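Local coordinates for cysteine synthase (Helicobacter pylori, PDB 6AHI) that catalyses the pyridoxal-phosphate-dependent formation of cystathionine from O-acetyl-L-serine and L-homocysteine, at the interface of chains A and B. Sequence-based numbering; all coordinates share one arbitrary frame. Chains: chain A/B, Cysteine synthase.

The interface of chains A and B. Residues chain A 15, 17, 36, 39, 260-262; chain B 4-7.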
loop_
_atom_site.group_PDB
_atom_site.type_symbol
_atom_site.label_atom_id
_atom_site.label_comp_id
_atom_site.label_asym_id
_atom_site.label_seq_id
_atom_site.Cartn_x
_atom_site.Cartn_y
_atom_site.Cartn_z
ATOM N N PRO A 15 0.778 -12.137 3.017
ATOM C CA PRO A 15 -0.306 -13.116 3.121
ATOM C C PRO A 15 -0.645 -13.757 1.759
ATOM O O PRO A 15 -0.137 -13.334 0.702
ATOM C CB PRO A 15 -1.501 -12.308 3.625
ATOM C CG PRO A 15 -1.175 -10.861 3.394
ATOM C CD PRO A 15 0.316 -10.749 3.134
ATOM N N PHE A 17 -4.083 -14.970 -0.380
ATOM C CA PHE A 17 -5.502 -14.951 -0.521
ATOM C C PHE A 17 -5.965 -16.274 -1.126
ATOM O O PHE A 17 -5.450 -16.696 -2.189
ATOM C CB PHE A 17 -5.931 -13.785 -1.410
ATOM C CG PHE A 17 -7.370 -13.364 -1.177
ATOM C CD1 PHE A 17 -8.404 -14.082 -1.746
ATOM C CD2 PHE A 17 -7.687 -12.354 -0.291
ATOM C CE1 PHE A 17 -9.729 -13.767 -1.476
ATOM C CE2 PHE A 17 -9.006 -12.001 -0.052
ATOM C CZ PHE A 17 -10.028 -12.721 -0.630
ATOM N N LEU A 36 0.197 -12.263 -2.137
ATOM C CA LEU A 36 -0.107 -10.845 -2.216
ATOM C C LEU A 36 1.168 -9.990 -2.051
ATOM O O LEU A 36 1.338 -9.295 -1.033
ATOM C CB LEU A 36 -1.136 -10.492 -1.135
ATOM C CG LEU A 36 -2.446 -11.271 -1.200
ATOM C CD1 LEU A 36 -3.443 -10.684 -0.214
ATOM C CD2 LEU A 36 -2.989 -11.265 -2.623
ATOM N N LEU A 39 1.527 -6.082 -1.187
ATOM C CA LEU A 39 1.513 -5.554 0.149
ATOM C C LEU A 39 2.935 -5.372 0.700
ATOM O O LEU A 39 3.079 -4.945 1.817
ATOM C CB LEU A 39 0.669 -6.445 1.062
ATOM C CG LEU A 39 -0.779 -6.628 0.602
ATOM C CD1 LEU A 39 -1.545 -7.587 1.495
ATOM C CD2 LEU A 39 -1.499 -5.294 0.544
ATOM N N ASN A 260 -13.574 -8.620 -4.135
ATOM C CA ASN A 260 -12.671 -9.159 -3.131
ATOM C C ASN A 260 -11.976 -8.068 -2.306
ATOM O O ASN A 260 -11.274 -8.405 -1.332
ATOM C CB ASN A 260 -11.631 -10.089 -3.770
ATOM C CG ASN A 260 -12.295 -11.107 -4.674
ATOM O OD1 ASN A 260 -12.110 -11.086 -5.885
ATOM N ND2 ASN A 260 -13.093 -11.988 -4.100
ATOM N N GLY A 261 -12.083 -6.808 -2.723
ATOM C CA GLY A 261 -11.375 -5.687 -2.070
ATOM C C GLY A 261 -9.870 -5.697 -2.289
ATOM O O GLY A 261 -9.146 -5.050 -1.540
ATOM N N LEU A 262 -9.411 -6.387 -3.335
ATOM C CA LEU A 262 -8.011 -6.418 -3.695
ATOM C C LEU A 262 -7.746 -5.299 -4.714
ATOM O O LEU A 262 -8.349 -5.271 -5.790
ATOM C CB LEU A 262 -7.663 -7.794 -4.259
ATOM C CG LEU A 262 -7.476 -8.893 -3.222
ATOM C CD1 LEU A 262 -7.691 -10.269 -3.831
ATOM C CD2 LEU A 262 -6.101 -8.809 -2.566
ATOM N N ILE B 4 -5.675 -15.998 3.996
ATOM C CA ILE B 4 -6.899 -15.229 4.256
ATOM C C ILE B 4 -7.918 -15.432 3.129
ATOM O O ILE B 4 -7.583 -15.776 1.983
ATOM C CB ILE B 4 -6.553 -13.757 4.460
ATOM C CG1 ILE B 4 -6.059 -13.068 3.185
ATOM C CG2 ILE B 4 -5.548 -13.601 5.593
ATOM C CD1 ILE B 4 -5.867 -11.601 3.405
ATOM N N THR B 5 -9.203 -15.299 3.487
ATOM C CA THR B 5 -10.314 -15.448 2.537
ATOM C C THR B 5 -11.125 -14.146 2.494
ATOM O O THR B 5 -12.063 -14.043 1.730
ATOM C CB THR B 5 -11.241 -16.629 2.881
ATOM O OG1 THR B 5 -11.792 -16.350 4.175
ATOM C CG2 THR B 5 -10.542 -17.977 2.879
ATOM N N THR B 6 -10.680 -13.131 3.229
ATOM C CA THR B 6 -11.241 -11.803 3.199
ATOM C C THR B 6 -10.133 -10.801 3.530
ATOM O O THR B 6 -9.318 -11.044 4.380
ATOM C CB THR B 6 -12.451 -11.679 4.152
ATOM O OG1 THR B 6 -12.774 -10.282 4.223
ATOM C CG2 THR B 6 -12.191 -12.188 5.549
ATOM N N MET B 7 -10.121 -9.658 2.850
ATOM C CA MET B 7 -9.171 -8.624 3.105
ATOM C C MET B 7 -9.388 -8.004 4.478
ATOM O O MET B 7 -8.451 -7.411 5.031
ATOM C CB MET B 7 -9.203 -7.522 2.043
ATOM C CG MET B 7 -8.547 -7.934 0.742
ATOM S SD MET B 7 -6.963 -8.820 0.870
ATOM C CE MET B 7 -5.868 -7.574 1.537
HETATM O O HOH W 1 -12.098 -9.773 0.579
#
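The aromatic ring of A:Phe17 lies between B:Ile4 and B:Thr5, in the N-terminal segment of chain B, and A:Leu262 of its own chain. This is part of the two-fold dimer interface of a cysteine synthase/cystathionine beta-synthase family enzyme, a homodimer, and its twin recurs with the chains exchanged. One face receives the backbone of the partner: the carbonyl O of B:Ile4 stands 4.0 Å above the plane of the A:Phe17 ring, displaced toward the rim, with B:Thr5 CA further along the same face. On the opposite face sits the methyl CD1 of A:Leu262, likewise near the rim. The carbonyl O of B:Thr5 comes in obliquely over the CZ end, from the side of the B:Ile4 carbonyl, and lies 3.4 Å from A:Phe17 CZ. Near the ring edge, CD2 of A:Phe17 meets the thioether SD of B:Met7 at 3.8 Å. A:Phe17 carries CG anti to its backbone N (chi1 -157°), which sends the ring along the B:Ile4-B:Met7 segment. A parallel beta bridge pairs A:Phe17, in strand 16-19, with B:Ile4 at the end of strand 3-4; the B:Ile4 side chain crosses the phenylalanine at about a right angle, CG1 resting 3.9 Å from A:Phe17 CD2.

B:Met7, at the start of the 3-10 helix 7-10, inserts its side chain into chain A. The chain bends at both chi2 and chi3, folding the sulfur end in among the apolar side chains of A:Phe17, A:Leu36 and A:Leu262. SD packs against the methyl CD2 of A:Leu262 at 3.5 Å, whereas A:Leu36 CD1 approaches it tip to tip from another side. Nearer the backbone, CG of B:Met7 passes two carbonyls, that of A:Gly261 and, 3.5 Å from CG, the O of A:Asn260, the last residue of helix 246-260. The A:Asn260 carbonyl is also linked to the partner by water: the backbone N of B:Met7 donates to water 1 at 3.0 Å, nearly straight (164° at H), and the water also contacts A:Asn260 O.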